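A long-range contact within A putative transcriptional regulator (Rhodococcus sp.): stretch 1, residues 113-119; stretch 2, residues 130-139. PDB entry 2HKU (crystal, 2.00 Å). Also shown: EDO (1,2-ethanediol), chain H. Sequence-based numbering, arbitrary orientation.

Stretch 1, residues 113-119: LFTSAML
Stretch 2 130-139: LITDTLRTLH

Two helices can pack without a hydrogen bond between them when their apolar surfaces fit, and the contact between residues 113-119 and 130-139 of this putative transcriptional regulator is a compact example. Both stretches are helical throughout, and each helix extends beyond the residues described here in both directions. Phi lies between -54° and -73° and psi between -29° and -53°, and the usual i to i+4 ladder closes each turn, as in Met 118 N to Phe 114 O at 2.9 Å and Leu 135 N to Ile 131 O at 2.9 Å. The N-to-C directions make an angle of 136°, so the helices run obliquely against each other, more antiparallel than parallel. Their axes come no nearer than 10.7 Å, a generous spacing that leaves room for large side chains between them. The register is marked by Met 118 and Ile 131, whose CA atoms lie 6.5 Å apart.

The principal bump is Phe 114. Its CA-to-CB bond points toward the second helix, and chi1 of 176° (t) with chi2 of 59° carries the ring into a hollow formed by Ile 131, Thr 134, Leu 135 and Leu 138. This is the i, i+3, i+4, i+7 pattern of a helix face, and the knob fits it closely. Phe 114 CE1 lies 3.7 Å from Ile 131 CD1 and 3.6 Å from Thr 134 CG2; Phe 114 CE2 lies 3.7 Å from Leu 135 CD2 and 3.8 Å from Leu 138 CD1. Leu 135 meets the ring at its edge, near the ring plane. A flat, rigid side chain suits this place because it reaches far across the gap and touches all four walls.

The walls are shaped by their rotamers. Ile 131 (chi1 -71°, chi2 -57°, both m) leaves its backbone sideways, but its end comes nearer to the first helix. Leu 135 behaves likewise, with chi1 m and chi2 t; Leu 138 shares that rotamer, although its CA-to-CB bond points toward the partner. Thr 134 adopts chi1 m: its CG2 faces the ring while OG1 donates a 2.6 Å hydrogen bond to Leu 130 O, one turn back. The polar group is thus satisfied within its own helix, and the methyl serves the apolar contact.

One turn along the first helix, the relief is lower. Ala 117 also points toward the second helix, and its small CB meets Ile 131 CD1 at 4.0 Å. Met 118, modelled as selenomethionine, leaves sideways with chi1 m, chi2 t and chi3 at -91°. Its CG rests 3.7 Å from Ile 131 CG2, and its SE reaches 4.0 Å from Leu 135 CD2, so the long, flexible chain spans two neighbouring turns.

The contacting residues are all buried in the assembly, and together the stretches cover 287 Å², of which Phe 114 contributes 87 Å² and Ile 131 73 Å². No hydrogen bond crosses the interface; complementary apolar surfaces make the contact.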

# COMPACT_ATOMS: atom_id res chain seq x y z
N LEU A 113 -2.59 -6.85 7.33
CA LEU A 113 -2.03 -8.19 7.17
C LEU A 113 -1.85 -8.69 5.72
O LEU A 113 -0.83 -9.36 5.38
CB LEU A 113 -2.90 -9.22 7.90
CG LEU A 113 -2.41 -10.59 8.22
CD1 LEU A 113 -1.15 -10.40 9.11
CD2 LEU A 113 -3.50 -11.32 9.01
N PHE A 114 -2.83 -8.40 4.85
CA PHE A 114 -2.78 -8.91 3.50
C PHE A 114 -1.69 -8.12 2.75
O PHE A 114 -0.99 -8.69 1.93
CB PHE A 114 -4.12 -8.64 2.81
CG PHE A 114 -4.13 -9.06 1.35
CD1 PHE A 114 -3.88 -10.38 0.98
CD2 PHE A 114 -4.45 -8.11 0.36
CE1 PHE A 114 -3.92 -10.77 -0.37
CE2 PHE A 114 -4.52 -8.48 -0.98
CZ PHE A 114 -4.23 -9.79 -1.40
N THR A 115 -1.59 -6.80 2.99
CA THR A 115 -0.41 -6.01 2.46
C THR A 115 0.95 -6.62 2.90
O THR A 115 1.90 -6.69 2.06
CB THR A 115 -0.50 -4.42 2.73
OG1 THR A 115 -0.31 -4.15 4.13
CG2 THR A 115 -1.78 -3.87 2.24
N SER A 116 1.06 -7.08 4.15
CA SER A 116 2.30 -7.74 4.64
C SER A 116 2.51 -9.04 3.95
O SER A 116 3.67 -9.37 3.49
CB SER A 116 2.32 -7.96 6.14
OG SER A 116 2.35 -6.66 6.70
N ALA A 117 1.40 -9.77 3.78
CA ALA A 117 1.48 -10.99 2.97
C ALA A 117 1.97 -10.74 1.50
O ALA A 117 2.74 -11.55 0.99
CB ALA A 117 0.17 -11.77 2.94
N MSE A 118 1.46 -9.71 0.80
CA MSE A 118 1.86 -9.46 -0.59
C MSE A 118 3.37 -9.11 -0.70
O MSE A 118 4.02 -9.34 -1.74
CB MSE A 118 1.11 -8.27 -1.20
CG MSE A 118 -0.37 -8.53 -1.52
SE MSE A 118 -1.26 -7.16 -2.51
CE MSE A 118 -1.98 -6.03 -1.04
N LEU A 119 3.85 -8.43 0.33
CA LEU A 119 5.25 -8.06 0.41
C LEU A 119 6.18 -9.25 0.69
O LEU A 119 7.40 -9.19 0.34
CB LEU A 119 5.47 -6.97 1.44
CG LEU A 119 4.94 -5.62 1.06
CD1 LEU A 119 5.00 -4.74 2.30
CD2 LEU A 119 5.67 -5.00 -0.13
N LEU A 130 -2.18 -17.73 -4.33
CA LEU A 130 -3.16 -17.37 -3.27
C LEU A 130 -3.37 -15.85 -3.29
O LEU A 130 -4.52 -15.38 -3.22
CB LEU A 130 -2.59 -17.71 -1.90
CG LEU A 130 -2.99 -18.88 -0.99
CD1 LEU A 130 -3.61 -20.00 -1.70
CD2 LEU A 130 -1.87 -19.37 -0.04
N ILE A 131 -2.25 -15.11 -3.38
CA ILE A 131 -2.25 -13.66 -3.39
C ILE A 131 -3.00 -13.17 -4.62
O ILE A 131 -3.86 -12.29 -4.50
CB ILE A 131 -0.78 -13.00 -3.41
CG1 ILE A 131 -0.02 -13.15 -2.07
CG2 ILE A 131 -0.88 -11.50 -3.69
CD1 ILE A 131 -0.71 -12.60 -0.86
N THR A 132 -2.61 -13.67 -5.81
CA THR A 132 -3.22 -13.20 -7.03
C THR A 132 -4.69 -13.60 -7.11
O THR A 132 -5.52 -12.83 -7.61
CB THR A 132 -2.40 -13.51 -8.34
OG1 THR A 132 -2.23 -14.89 -8.47
CG2 THR A 132 -1.10 -13.00 -8.20
N ASP A 133 -5.04 -14.80 -6.68
CA ASP A 133 -6.41 -15.11 -6.71
C ASP A 133 -7.21 -14.15 -5.83
O ASP A 133 -8.28 -13.80 -6.20
CB ASP A 133 -6.72 -16.54 -6.24
CG ASP A 133 -6.52 -17.62 -7.38
OD1 ASP A 133 -6.31 -17.25 -8.57
OD2 ASP A 133 -6.57 -18.81 -7.03
N THR A 134 -6.68 -13.85 -4.64
CA THR A 134 -7.31 -12.97 -3.60
C THR A 134 -7.49 -11.58 -4.15
O THR A 134 -8.55 -11.03 -4.09
CB THR A 134 -6.52 -13.01 -2.23
OG1 THR A 134 -6.47 -14.37 -1.75
CG2 THR A 134 -7.18 -12.08 -1.09
N LEU A 135 -6.47 -11.06 -4.82
CA LEU A 135 -6.54 -9.78 -5.49
C LEU A 135 -7.56 -9.71 -6.58
O LEU A 135 -8.26 -8.74 -6.66
CB LEU A 135 -5.18 -9.33 -6.14
CG LEU A 135 -4.10 -8.70 -5.30
CD1 LEU A 135 -2.77 -8.32 -6.18
CD2 LEU A 135 -4.68 -7.47 -4.57
N ARG A 136 -7.60 -10.71 -7.48
CA ARG A 136 -8.62 -10.68 -8.53
C ARG A 136 -10.01 -10.68 -7.92
O ARG A 136 -10.91 -10.04 -8.46
CB ARG A 136 -8.53 -11.97 -9.34
CG ARG A 136 -7.40 -11.87 -10.37
CD ARG A 136 -7.15 -13.26 -11.17
NE ARG A 136 -6.16 -13.02 -12.26
CZ ARG A 136 -6.33 -12.34 -13.38
NH1 ARG A 136 -7.48 -11.72 -13.66
NH2 ARG A 136 -5.32 -12.25 -14.28
N THR A 137 -10.20 -11.46 -6.87
CA THR A 137 -11.56 -11.57 -6.19
C THR A 137 -11.95 -10.25 -5.54
O THR A 137 -13.14 -9.87 -5.59
CB THR A 137 -11.57 -12.67 -5.11
OG1 THR A 137 -11.27 -13.96 -5.69
CG2 THR A 137 -12.98 -12.79 -4.32
N LEU A 138 -10.99 -9.58 -4.83
CA LEU A 138 -11.26 -8.24 -4.26
C LEU A 138 -11.66 -7.30 -5.39
O LEU A 138 -12.65 -6.56 -5.28
CB LEU A 138 -10.02 -7.66 -3.54
CG LEU A 138 -9.51 -8.32 -2.28
CD1 LEU A 138 -8.23 -7.76 -1.63
CD2 LEU A 138 -10.73 -8.23 -1.20
N HIS A 139 -10.91 -7.33 -6.49
CA HIS A 139 -11.20 -6.43 -7.62
C HIS A 139 -12.53 -6.72 -8.36
O HIS A 139 -13.30 -5.79 -8.67
CB HIS A 139 -10.02 -6.49 -8.64
CG HIS A 139 -8.73 -5.87 -8.14
ND1 HIS A 139 -7.49 -6.25 -8.58
CD2 HIS A 139 -8.51 -4.82 -7.31
CE1 HIS A 139 -6.55 -5.50 -8.02
NE2 HIS A 139 -7.14 -4.61 -7.26
C1 EDO H . 6.90 -5.94 6.01
O1 EDO H . 7.51 -5.16 7.12
C2 EDO H . 5.77 -6.99 6.26
O2 EDO H . 5.83 -8.12 5.25